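Long-range contacts in multiple PDZ domain protein (Mus musculus, PDB 4XH7), which carries a PDZ domain, the fourth of several, and probably serves as a scaffold that binds the C-terminal tails of partner proteins in signalling: residues E27-H32 / G68-G73; S34-N39 / E61-H66; H52-S57 / G73-E78; L77-I82 / K97-D102. All coordinates share one frame; numbering follows the deposited sequence. Where two conformers were deposited one is given.

From the N terminus, strand 26-34 opens two loops. Contact 1 closes the wider one, bringing 68-73 back onto the strand, and contact 2, joining 34-39 to 61-66, is nested inside it. Contact 3 starts within both loops at strand 52-58 and ends beyond them on 73-78, so it crosses contacts 1 and 2; it shares Gly73 with contact 1. Contact 4 begins on the stretch where contact 3 ends, sharing Leu77 and Glu78, and closes over helix 89-97 at 97-102. Contacts 2 and 4 also meet, Ser34 OG lying 3.0 Å from Asp102 OD1. Together the four tie both sheets and the short helix 63-67 into one PDZ domain.

Contact 1. Residues E27-H32 / G68-G73; sequences EIVVAH and GKLFSG
Val29 and Lys69 meet at a flat group that is a peptide and not a ring: Val29 CG1 lies 3.6 Å from Lys69 O, standing above the plane of the Lys69-Leu70 peptide and beyond its oxygen. The same oxygen accepts a hydrogen bond from Arg109 NH1 of strand 102-110. A second carbonyl takes part more loosely, Val30 O being 4.0 Å from Lys69 CG. The rings of His32 and Phe71 turn to other neighbours, His32 to Glu11 and Thr104, Phe71 to Arg109. In Val29, CG1 is anti to the backbone N (chi1 -180°), which brings this methyl up to the loop, where it also reaches Leu70 CD2 at 4.0 Å, the two side chains lying alongside one another and pointing opposite ways. In the PDZ fold this is the place where the chain leaves the short helix 63-67, passes against the middle of strand 26-34 at Lys69 and Leu70, then turns off toward strand 75-79; Gly68, with positive phi, ends the helix just before. Ala31 CB abuts two successive loop residues, 3.8 Å from Lys69 CB and equally 3.8 Å from Leu70 CG. Both Leu70 methyls are near this CB as well. Beyond CB and CG the Lys69 chain bends at chi2 (-76°), and the ammonium group swings off from the strand. Leu70 also packs on Val64 of helix 63-67, and Ala31 touches Ser67 at the end of that helix.

Contact 2. Residues S34-N39 / E61-H66; sequences SKFSEN and EGPVGH
Phe36 lays one face of its ring over Pro63. The main term is a CH-pi contact: Pro63 CG stands 3.9 Å from the Phe36 ring centroid, 7° off the ring normal, while Pro63 CD lies under CE2 and CZ. Phe36 CG is anti to the carbonyl carbon (chi1 -63°), from where the ring reaches over the start of helix 63-67. At the ring edge, in plane, Phe36 CE2 comes 3.3 Å from Glu61 O. The aromatic pair with His66 is oblique, its planes 54° apart, and Phe36 CZ sits 3.5 Å from His66 CE1 over one face of the imidazole, offset toward the rim. Plain packing continues below, where Ser34 O is 3.5 Å from Pro63 CB and Lys35 CA touches Pro63 CG. The polar link is a water bridge: water 1 accepts from Ser34 N at 3.0 Å and donates to Pro63 O at 2.8 Å. The Ser34 and Lys35 side chains bond elsewhere, to Asp102 and Leu99 O. Just beyond, Leu42 lies in the Gly-Leu-Gly-Ile loop, which in PDZ domains typically binds a ligand's terminal carboxylate and probably does so here. Such a contact holds by dispersion and weak CH polarisation, with the carbonyl of Glu61 probably drawn to the positive rim of the Phe36 ring.

Contact 3. Residues H52-S57 / G73-E78; sequences HHFIRS and GDELLE
Two strands of the PDZ sandwich, 52-58 and 75-79, touch here through a single antiparallel bridge, crossing with 123° between their directions. Phe54 and Glu75 form the non-hydrogen-bonded pair, their CA atoms 4.3 Å apart. Bonds flank it: Leu76 N to His53 O at 2.8 Å, Ile55 N to Asp74 O, and Gly73 N to Ile55 O. Beside the bridge, Glu75 runs out extended, CG anti to the backbone N. Its CB lies 3.6 Å from Phe54 CE1 and its CG 3.4 Å from His53 O. The carboxylate ends at His52, where ND1 donates to Glu75 OE1 at 2.6 Å with an N-H...O angle of 163°; the acceptor lies in the imidazole plane, and the donor meets OE1 on its syn side, 28° out of the carboxylate plane. Water 2 also lies 2.7 Å from Glu75 OE1 and accepts from His53 N, so OE1 has two polar neighbours. An alanine at Glu75 would keep the CB contact with Phe54 but would probably leave His52 ND1 without its acceptor and the imidazole freer to turn. On the buried side Ile55 CG1 packs on Leu76 CD2 at 4.1 Å, side chains crossing at about a right angle. His53 bonds to His89 at the start of helix 89-97. Such a sharply crossing bridge between its two sheets is part of the PDZ beta-sandwich.

Contact 4. Residues L77-I82 / K97-D102; sequences LEVNGI and KELPID
Asn80 reaches across to Pro100, tip to tip, and its amide carries the polar part of the contact. CB points toward the other segment, and the chi1 torsion (-75°) sets CG anti to the carbonyl carbon, 4.0 Å from Asp102 O. One branch of the amide, OD1, accepts a hydrogen bond from the backbone N of Thr104, further along strand 102-110. The other branch, ND2, donates to Asp102 O at 3.2 Å. This bond is long but nearly straight, with an N-H...O angle of 169°, and the hydrogen arrives in the carbonyl plane on a lone pair, while Asp102 O is close to the plane of the amide. With both branches bonded to the same strand, the flat group is fixed in its rotation. ND2 also brushes apolar atoms, Pro100 CG at 3.5 Å and Leu99 CD2 at 3.9 Å. Leu99 CD2 turns as well to Val79 CG2, 4.0 Å away, the two side chains crossing at about a right angle; Val79 continues inward onto Ile95 and Leu96 of helix 89-97. A leucine in place of Asn80 would probably leave Thr104 N without its side-chain acceptor and Asp102 O without this donor, loosening the side-chain tie between the turn and the start of strand 102-110. Asn80, with positive phi (44°), and Gly81 are the two central residues of a type I' turn from Val79 to Ile82: the tight hairpin of the Val-Asn-Gly signature that follows this strand in many PDZ domains.

Contact 1. Residues E27-H32 / G68-G73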
loop_
_atom_site.group_PDB
_atom_site.type_symbol
_atom_site.label_atom_id
_atom_site.label_comp_id
_atom_site.label_asym_id
_atom_site.label_seq_id
_atom_site.Cartn_x
_atom_site.Cartn_y
_atom_site.Cartn_z
ATOM N N GLU A 27 0.432 5.376 11.702
ATOM C CA GLU A 27 -0.260 4.103 11.791
ATOM C C GLU A 27 0.049 3.316 10.519
ATOM O O GLU A 27 -0.140 3.838 9.430
ATOM C CB GLU A 27 -1.775 4.297 11.917
ATOM C CG GLU A 27 -2.496 2.985 11.957
ATOM C CD GLU A 27 -4.013 3.099 11.920
ATOM O OE1 GLU A 27 -4.554 4.202 11.661
ATOM O OE2 GLU A 27 -4.666 2.061 12.157
ATOM N N ILE A 28 0.536 2.090 10.669
ATOM C CA ILE A 28 0.830 1.238 9.507
ATOM C C ILE A 28 -0.356 0.339 9.219
ATOM O O ILE A 28 -0.999 -0.142 10.158
ATOM C CB ILE A 28 2.080 0.338 9.751
ATOM C CG1 ILE A 28 3.244 1.158 10.329
ATOM C CG2 ILE A 28 2.478 -0.421 8.456
ATOM C CD1 ILE A 28 3.709 2.339 9.397
ATOM N N VAL A 29 -0.662 0.130 7.930
ATOM C CA VAL A 29 -1.777 -0.685 7.515
ATOM C C VAL A 29 -1.300 -1.670 6.473
ATOM O O VAL A 29 -0.567 -1.296 5.558
ATOM C CB VAL A 29 -2.902 0.178 6.916
ATOM C CG1 VAL A 29 -4.058 -0.712 6.495
ATOM C CG2 VAL A 29 -3.327 1.246 7.930
ATOM N N VAL A 30 -1.694 -2.932 6.611
ATOM C CA VAL A 30 -1.432 -3.922 5.561
ATOM C C VAL A 30 -2.734 -4.295 4.869
ATOM O O VAL A 30 -3.723 -4.623 5.536
ATOM C CB VAL A 30 -0.738 -5.181 6.138
ATOM C CG1 VAL A 30 -0.566 -6.270 5.069
ATOM C CG2 VAL A 30 0.632 -4.792 6.646
ATOM N N ALA A 31 -2.757 -4.237 3.535
ATOM C CA ALA A 31 -3.969 -4.626 2.801
ATOM C C ALA A 31 -3.658 -5.765 1.851
ATOM O O ALA A 31 -2.671 -5.717 1.136
ATOM C CB ALA A 31 -4.538 -3.448 2.029
ATOM N N HIS A 32 -4.511 -6.788 1.841
ATOM C CA HIS A 32 -4.368 -7.853 0.855
ATOM C C HIS A 32 -5.386 -7.600 -0.235
ATOM O O HIS A 32 -6.612 -7.570 0.012
ATOM C CB HIS A 32 -4.553 -9.220 1.513
ATOM C CG HIS A 32 -3.543 -9.484 2.576
ATOM N ND1 HIS A 32 -3.816 -9.316 3.915
ATOM C CD2 HIS A 32 -2.244 -9.852 2.498
ATOM C CE1 HIS A 32 -2.732 -9.587 4.621
ATOM N NE2 HIS A 32 -1.760 -9.908 3.785
ATOM N N GLY A 68 -10.996 -2.717 1.514
ATOM C CA GLY A 68 -11.583 -1.931 2.580
ATOM C C GLY A 68 -10.609 -1.293 3.570
ATOM O O GLY A 68 -11.023 -0.466 4.366
ATOM N N LYS A 69 -9.335 -1.671 3.500
ATOM C CA LYS A 69 -8.343 -1.238 4.470
ATOM C C LYS A 69 -7.702 0.113 4.193
ATOM O O LYS A 69 -7.103 0.718 5.101
ATOM C CB LYS A 69 -7.202 -2.261 4.527
ATOM C CG LYS A 69 -7.589 -3.661 4.963
ATOM C CD LYS A 69 -7.804 -3.713 6.442
ATOM C CE LYS A 69 -7.881 -5.143 6.919
ATOM N NZ LYS A 69 -8.643 -5.216 8.192
ATOM N N LEU A 70 -7.707 0.519 2.929
ATOM C CA LEU A 70 -6.970 1.704 2.528
ATOM C C LEU A 70 -7.911 2.862 2.220
ATOM O O LEU A 70 -8.987 2.683 1.644
ATOM C CB LEU A 70 -6.095 1.394 1.312
ATOM C CG LEU A 70 -5.086 0.267 1.494
ATOM C CD1 LEU A 70 -4.196 0.100 0.279
ATOM C CD2 LEU A 70 -4.191 0.499 2.721
ATOM N N PHE A 71 -7.493 4.058 2.602
ATOM C CA PHE A 71 -8.302 5.263 2.472
ATOM C C PHE A 71 -7.576 6.353 1.709
ATOM O O PHE A 71 -6.340 6.377 1.670
ATOM C CB PHE A 71 -8.668 5.815 3.868
ATOM C CG PHE A 71 -9.601 4.924 4.647
ATOM C CD1 PHE A 71 -9.122 3.773 5.248
ATOM C CD2 PHE A 71 -10.947 5.238 4.764
ATOM C CE1 PHE A 71 -9.959 2.922 5.971
ATOM C CE2 PHE A 71 -11.798 4.402 5.482
ATOM C CZ PHE A 71 -11.310 3.234 6.066
ATOM N N SER A 72 -8.329 7.259 1.080
ATOM C CA SER A 72 -7.710 8.466 0.538
ATOM C C SER A 72 -6.795 9.102 1.575
ATOM O O SER A 72 -7.122 9.154 2.765
ATOM C CB SER A 72 -8.771 9.488 0.116
ATOM O OG SER A 72 -9.444 9.979 1.262
ATOM N N GLY A 73 -5.633 9.568 1.127
ATOM C CA GLY A 73 -4.669 10.178 2.011
ATOM C C GLY A 73 -3.598 9.208 2.469
ATOM O O GLY A 73 -2.558 9.657 2.921
#

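Contact 2. Residues S34-N39 / E61-H66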
loop_
_atom_site.group_PDB
_atom_site.type_symbol
_atom_site.label_atom_id
_atom_site.label_comp_id
_atom_site.label_asym_id
_atom_site.label_seq_id
_atom_site.Cartn_x
_atom_site.Cartn_y
_atom_site.Cartn_z
ATOM N N SER A 34 -6.757 -8.230 -4.301
ATOM C CA SER A 34 -6.757 -9.082 -5.489
ATOM C C SER A 34 -7.296 -8.319 -6.677
ATOM O O SER A 34 -8.435 -7.836 -6.649
ATOM C CB SER A 34 -7.600 -10.335 -5.250
ATOM O OG SER A 34 -6.948 -11.152 -4.293
ATOM N N LYS A 35 -6.455 -8.160 -7.688
ATOM C CA LYS A 35 -6.886 -7.481 -8.897
ATOM C C LYS A 35 -7.903 -8.358 -9.620
ATOM O O LYS A 35 -7.928 -9.569 -9.427
ATOM C CB LYS A 35 -5.695 -7.164 -9.785
ATOM C CG LYS A 35 -4.899 -5.980 -9.278
ATOM C CD LYS A 35 -3.447 -6.025 -9.703
ATOM C CE LYS A 35 -3.307 -6.141 -11.185
ATOM N NZ LYS A 35 -1.907 -5.972 -11.598
ATOM N N PHE A 36 -8.756 -7.736 -10.425
ATOM C CA PHE A 36 -9.862 -8.448 -11.065
ATOM C C PHE A 36 -9.377 -9.215 -12.312
ATOM O O PHE A 36 -10.042 -10.148 -12.779
ATOM C CB PHE A 36 -10.967 -7.464 -11.446
ATOM C CG PHE A 36 -11.609 -6.754 -10.264
ATOM C CD1 PHE A 36 -11.499 -7.252 -8.969
ATOM C CD2 PHE A 36 -12.319 -5.583 -10.464
ATOM C CE1 PHE A 36 -12.098 -6.587 -7.894
ATOM C CE2 PHE A 36 -12.921 -4.918 -9.423
ATOM C CZ PHE A 36 -12.814 -5.422 -8.119
ATOM N N SER A 37 -8.234 -8.799 -12.848
ATOM C CA SER A 37 -7.603 -9.440 -14.003
ATOM C C SER A 37 -6.129 -9.040 -14.098
ATOM O O SER A 37 -5.715 -8.032 -13.520
ATOM C CB SER A 37 -8.335 -9.053 -15.285
ATOM O OG SER A 37 -7.844 -7.809 -15.753
ATOM N N GLU A 38 -5.328 -9.832 -14.807
ATOM C CA GLU A 38 -3.896 -9.543 -14.915
ATOM C C GLU A 38 -3.658 -8.186 -15.594
ATOM O O GLU A 38 -2.711 -7.460 -15.263
ATOM C CB GLU A 38 -3.183 -10.665 -15.683
ATOM N N ASN A 39 -4.555 -7.846 -16.515
ATOM C CA ASN A 39 -4.419 -6.657 -17.348
ATOM C C ASN A 39 -5.125 -5.417 -16.797
ATOM O O ASN A 39 -5.281 -4.425 -17.508
ATOM C CB ASN A 39 -4.949 -6.953 -18.759
ATOM N N GLU A 61 -15.764 0.389 -6.035
ATOM C CA GLU A 61 -15.927 -0.776 -6.890
ATOM C C GLU A 61 -14.647 -1.491 -7.327
ATOM O O GLU A 61 -14.712 -2.561 -7.960
ATOM C CB GLU A 61 -16.718 -0.356 -8.145
ATOM C CG GLU A 61 -16.024 0.730 -8.992
ATOM C CD GLU A 61 -16.484 2.162 -8.637
ATOM O OE1 GLU A 61 -16.849 2.455 -7.470
ATOM O OE2 GLU A 61 -16.479 3.006 -9.555
ATOM N N GLY A 62 -13.476 -0.953 -6.987
ATOM C CA GLY A 62 -12.244 -1.555 -7.457
ATOM C C GLY A 62 -11.545 -2.459 -6.442
ATOM O O GLY A 62 -12.010 -2.620 -5.321
ATOM N N PRO A 63 -10.401 -3.027 -6.826
ATOM C CA PRO A 63 -9.725 -3.995 -5.949
ATOM C C PRO A 63 -9.376 -3.430 -4.570
ATOM O O PRO A 63 -9.634 -4.086 -3.560
ATOM C CB PRO A 63 -8.451 -4.335 -6.726
ATOM C CG PRO A 63 -8.912 -4.193 -8.192
ATOM C CD PRO A 63 -9.853 -3.025 -8.194
ATOM N N VAL A 64 -8.762 -2.250 -4.522
ATOM C CA VAL A 64 -8.404 -1.687 -3.206
ATOM C C VAL A 64 -9.671 -1.376 -2.390
ATOM O O VAL A 64 -9.720 -1.620 -1.159
ATOM C CB VAL A 64 -7.532 -0.446 -3.376
ATOM C CG1 VAL A 64 -7.436 0.321 -2.061
ATOM C CG2 VAL A 64 -6.127 -0.838 -3.873
ATOM N N GLY A 65 -10.716 -0.872 -3.063
ATOM C CA GLY A 65 -11.975 -0.620 -2.379
ATOM C C GLY A 65 -12.554 -1.909 -1.792
ATOM O O GLY A 65 -13.107 -1.915 -0.676
ATOM N N HIS A 66 -12.395 -3.014 -2.524
ATOM C CA HIS A 66 -12.917 -4.289 -2.042
ATOM C C HIS A 66 -12.178 -4.769 -0.809
ATOM O O HIS A 66 -12.777 -5.429 0.055
ATOM C CB HIS A 66 -12.848 -5.357 -3.124
ATOM C CG HIS A 66 -13.945 -5.247 -4.141
ATOM N ND1 HIS A 66 -14.370 -6.316 -4.899
ATOM C CD2 HIS A 66 -14.684 -4.184 -4.539
ATOM C CE1 HIS A 66 -15.348 -5.924 -5.703
ATOM N NE2 HIS A 66 -15.557 -4.635 -5.507
HETATM O O HOH W 1 -9.217 -6.832 -3.333
#

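Contact 3. Residues H52-S57 / G73-E78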
loop_
_atom_site.group_PDB
_atom_site.type_symbol
_atom_site.label_atom_id
_atom_site.label_comp_id
_atom_site.label_asym_id
_atom_site.label_seq_id
_atom_site.Cartn_x
_atom_site.Cartn_y
_atom_site.Cartn_z
ATOM N N HIS A 52 7.346 10.990 -1.968
ATOM C CA HIS A 52 6.192 10.408 -1.256
ATOM C C HIS A 52 5.029 10.217 -2.179
ATOM O O HIS A 52 4.697 11.108 -2.966
ATOM C CB HIS A 52 5.753 11.304 -0.093
ATOM C CG HIS A 52 6.826 11.517 0.914
ATOM N ND1 HIS A 52 7.084 10.619 1.928
ATOM C CD2 HIS A 52 7.730 12.516 1.049
ATOM C CE1 HIS A 52 8.101 11.059 2.651
ATOM N NE2 HIS A 52 8.504 12.214 2.147
ATOM N N HIS A 53 4.376 9.061 -2.074
ATOM C CA HIS A 53 3.243 8.799 -2.956
ATOM C C HIS A 53 2.028 8.437 -2.146
ATOM O O HIS A 53 2.153 7.674 -1.190
ATOM C CB HIS A 53 3.623 7.702 -3.935
ATOM C CG HIS A 53 4.685 8.146 -4.888
ATOM N ND1 HIS A 53 6.024 8.157 -4.559
ATOM C CD2 HIS A 53 4.588 8.719 -6.110
ATOM C CE1 HIS A 53 6.717 8.665 -5.565
ATOM N NE2 HIS A 53 5.866 9.029 -6.512
ATOM N N PHE A 54 0.869 9.014 -2.516
ATOM C CA PHE A 54 -0.339 8.898 -1.693
ATOM C C PHE A 54 -1.495 8.411 -2.517
ATOM O O PHE A 54 -1.560 8.674 -3.721
ATOM C CB PHE A 54 -0.712 10.242 -1.083
ATOM C CG PHE A 54 0.398 10.870 -0.265
ATOM C CD1 PHE A 54 0.538 10.552 1.079
ATOM C CD2 PHE A 54 1.277 11.757 -0.855
ATOM C CE1 PHE A 54 1.563 11.095 1.848
ATOM C CE2 PHE A 54 2.334 12.355 -0.096
ATOM C CZ PHE A 54 2.470 12.007 1.278
ATOM N N ILE A 55 -2.415 7.732 -1.858
ATOM C CA ILE A 55 -3.703 7.456 -2.496
ATOM C C ILE A 55 -4.548 8.733 -2.542
ATOM O O ILE A 55 -4.824 9.343 -1.520
ATOM C CB ILE A 55 -4.428 6.360 -1.739
ATOM C CG1 ILE A 55 -3.628 5.055 -1.796
ATOM C CG2 ILE A 55 -5.843 6.177 -2.302
ATOM C CD1 ILE A 55 -4.341 3.926 -0.989
ATOM N N ARG A 56 -4.890 9.178 -3.745
ATOM C CA ARG A 56 -5.768 10.329 -3.901
ATOM C C ARG A 56 -7.227 9.908 -3.739
ATOM O O ARG A 56 -7.993 10.521 -2.992
ATOM C CB ARG A 56 -5.548 10.975 -5.269
ATOM C CG ARG A 56 -6.445 12.165 -5.568
ATOM C CD ARG A 56 -6.040 12.791 -6.889
ATOM N N SER A 57 -7.598 8.849 -4.424
ATOM C CA SER A 57 -8.979 8.374 -4.309
ATOM C C SER A 57 -9.009 6.854 -4.386
ATOM O O SER A 57 -8.149 6.233 -5.033
ATOM C CB SER A 57 -9.862 8.995 -5.411
ATOM O OG SER A 57 -9.537 8.465 -6.691
ATOM N N GLY A 73 -5.633 9.568 1.127
ATOM C CA GLY A 73 -4.669 10.178 2.011
ATOM C C GLY A 73 -3.598 9.208 2.469
ATOM O O GLY A 73 -2.558 9.657 2.921
ATOM N N ASP A 74 -3.827 7.903 2.335
ATOM C CA ASP A 74 -2.795 6.961 2.825
ATOM C C ASP A 74 -1.529 7.041 1.970
ATOM O O ASP A 74 -1.602 7.184 0.743
ATOM C CB ASP A 74 -3.320 5.525 2.819
ATOM C CG ASP A 74 -4.340 5.263 3.922
ATOM O OD1 ASP A 74 -4.540 6.129 4.809
ATOM O OD2 ASP A 74 -4.957 4.173 3.900
ATOM N N GLU A 75 -0.373 6.902 2.620
ATOM C CA GLU A 75 0.898 6.929 1.913
ATOM C C GLU A 75 1.321 5.522 1.542
ATOM O O GLU A 75 1.300 4.625 2.376
ATOM C CB GLU A 75 1.974 7.590 2.772
ATOM C CG GLU A 75 3.307 7.614 2.020
ATOM C CD GLU A 75 4.388 8.454 2.671
ATOM O OE1 GLU A 75 5.471 8.558 2.035
ATOM O OE2 GLU A 75 4.215 8.977 3.814
ATOM N N LEU A 76 1.775 5.328 0.299
ATOM C CA LEU A 76 2.240 4.013 -0.154
ATOM C C LEU A 76 3.654 3.728 0.346
ATOM O O LEU A 76 4.532 4.549 0.146
ATOM C CB LEU A 76 2.254 3.954 -1.673
ATOM C CG LEU A 76 0.892 4.165 -2.318
ATOM C CD1 LEU A 76 1.115 4.100 -3.835
ATOM C CD2 LEU A 76 -0.071 3.097 -1.920
ATOM N N LEU A 77 3.868 2.568 0.973
ATOM C CA LEU A 77 5.208 2.215 1.473
ATOM C C LEU A 77 5.894 1.042 0.764
ATOM O O LEU A 77 7.089 1.119 0.461
ATOM C CB LEU A 77 5.169 1.905 2.976
ATOM C CG LEU A 77 4.655 3.063 3.830
ATOM C CD1 LEU A 77 4.523 2.583 5.273
ATOM C CD2 LEU A 77 5.557 4.302 3.712
ATOM N N GLU A 78 5.150 -0.026 0.496
ATOM C CA GLU A 78 5.718 -1.271 0.001
ATOM C C GLU A 78 4.625 -2.067 -0.721
ATOM O O GLU A 78 3.446 -2.039 -0.316
ATOM C CB GLU A 78 6.292 -2.088 1.160
ATOM C CG GLU A 78 6.939 -3.388 0.736
ATOM C CD GLU A 78 7.372 -4.236 1.937
ATOM O OE1 GLU A 78 6.842 -5.359 2.076
ATOM O OE2 GLU A 78 8.261 -3.787 2.690
HETATM O O HOH W 2 5.566 7.095 -0.251
#

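Contact 4. Residues L77-I82 / K97-D102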
loop_
_atom_site.group_PDB
_atom_site.type_symbol
_atom_site.label_atom_id
_atom_site.label_comp_id
_atom_site.label_asym_id
_atom_site.label_seq_id
_atom_site.Cartn_x
_atom_site.Cartn_y
_atom_site.Cartn_z
ATOM N N LEU A 77 3.868 2.568 0.973
ATOM C CA LEU A 77 5.208 2.215 1.473
ATOM C C LEU A 77 5.894 1.042 0.764
ATOM O O LEU A 77 7.089 1.119 0.461
ATOM C CB LEU A 77 5.169 1.905 2.976
ATOM C CG LEU A 77 4.655 3.063 3.830
ATOM C CD1 LEU A 77 4.523 2.583 5.273
ATOM C CD2 LEU A 77 5.557 4.302 3.712
ATOM N N GLU A 78 5.150 -0.026 0.496
ATOM C CA GLU A 78 5.718 -1.271 0.001
ATOM C C GLU A 78 4.625 -2.067 -0.721
ATOM O O GLU A 78 3.446 -2.039 -0.316
ATOM C CB GLU A 78 6.292 -2.088 1.160
ATOM C CG GLU A 78 6.939 -3.388 0.736
ATOM C CD GLU A 78 7.372 -4.236 1.937
ATOM O OE1 GLU A 78 6.842 -5.359 2.076
ATOM O OE2 GLU A 78 8.261 -3.787 2.690
ATOM N N VAL A 79 4.976 -2.765 -1.805
ATOM C CA VAL A 79 3.963 -3.667 -2.416
ATOM C C VAL A 79 4.683 -4.967 -2.736
ATOM O O VAL A 79 5.751 -4.918 -3.363
ATOM C CB VAL A 79 3.320 -3.116 -3.721
ATOM C CG1 VAL A 79 2.290 -2.041 -3.417
ATOM C CG2 VAL A 79 4.363 -2.563 -4.692
ATOM N N ASN A 80 4.130 -6.102 -2.312
ATOM C CA ASN A 80 4.778 -7.406 -2.543
ATOM C C ASN A 80 6.294 -7.401 -2.268
ATOM O O ASN A 80 7.099 -7.922 -3.069
ATOM C CB ASN A 80 4.507 -7.867 -3.970
ATOM C CG ASN A 80 3.095 -8.354 -4.130
ATOM O OD1 ASN A 80 2.310 -8.295 -3.174
ATOM N ND2 ASN A 80 2.755 -8.858 -5.313
ATOM N N GLY A 81 6.664 -6.793 -1.148
ATOM C CA GLY A 81 8.051 -6.749 -0.715
ATOM C C GLY A 81 8.944 -5.722 -1.379
ATOM O O GLY A 81 10.102 -5.576 -0.985
ATOM N N ILE A 82 8.412 -5.003 -2.366
ATOM C CA ILE A 82 9.169 -3.996 -3.107
ATOM C C ILE A 82 8.955 -2.602 -2.496
ATOM O O ILE A 82 7.813 -2.134 -2.337
ATOM C CB ILE A 82 8.731 -3.965 -4.573
ATOM C CG1 ILE A 82 8.884 -5.357 -5.213
ATOM C CG2 ILE A 82 9.474 -2.879 -5.352
ATOM C CD1 ILE A 82 8.081 -5.531 -6.483
ATOM N N LYS A 97 2.385 -1.019 -11.888
ATOM C CA LYS A 97 1.853 -1.591 -13.144
ATOM C C LYS A 97 2.219 -3.054 -13.323
ATOM O O LYS A 97 1.476 -3.816 -13.949
ATOM C CB LYS A 97 2.361 -0.799 -14.355
ATOM C CG LYS A 97 1.635 0.513 -14.558
ATOM N N GLU A 98 3.366 -3.447 -12.807
ATOM C CA GLU A 98 3.907 -4.785 -13.020
ATOM C C GLU A 98 3.456 -5.799 -11.983
ATOM O O GLU A 98 3.925 -6.939 -11.980
ATOM C CB GLU A 98 5.436 -4.737 -13.019
ATOM C CG GLU A 98 6.035 -4.003 -14.218
ATOM N N LEU A 99 2.597 -5.375 -11.066
ATOM C CA LEU A 99 2.138 -6.272 -10.011
ATOM C C LEU A 99 1.314 -7.434 -10.575
ATOM O O LEU A 99 0.537 -7.254 -11.505
ATOM C CB LEU A 99 1.292 -5.498 -8.991
ATOM C CG LEU A 99 2.152 -4.593 -8.113
ATOM C CD1 LEU A 99 1.245 -3.701 -7.317
ATOM C CD2 LEU A 99 3.038 -5.446 -7.198
ATOM N N PRO A 100 1.475 -8.622 -9.979
ATOM C CA PRO A 100 0.591 -9.756 -10.283
ATOM C C PRO A 100 -0.807 -9.570 -9.698
ATOM O O PRO A 100 -1.089 -8.545 -9.076
ATOM C CB PRO A 100 1.303 -10.914 -9.606
ATOM C CG PRO A 100 1.854 -10.274 -8.353
ATOM C CD PRO A 100 2.404 -8.940 -8.876
ATOM N N ILE A 101 -1.689 -10.548 -9.892
ATOM C CA ILE A 101 -3.054 -10.466 -9.392
ATOM C C ILE A 101 -3.172 -10.242 -7.881
ATOM O O ILE A 101 -3.973 -9.417 -7.425
ATOM C CB ILE A 101 -3.813 -11.760 -9.753
ATOM C CG1 ILE A 101 -4.069 -11.774 -11.242
ATOM C CG2 ILE A 101 -5.114 -11.857 -8.981
ATOM C CD1 ILE A 101 -5.007 -10.723 -11.632
ATOM N N ASP A 102 -2.379 -10.985 -7.114
ATOM C CA ASP A 102 -2.437 -10.915 -5.660
ATOM C C ASP A 102 -1.381 -9.961 -5.133
ATOM O O ASP A 102 -0.199 -10.152 -5.391
ATOM C CB ASP A 102 -2.254 -12.306 -5.055
ATOM C CG ASP A 102 -3.437 -13.226 -5.344
ATOM O OD1 ASP A 102 -4.600 -12.749 -5.311
ATOM O OD2 ASP A 102 -3.200 -14.424 -5.615
#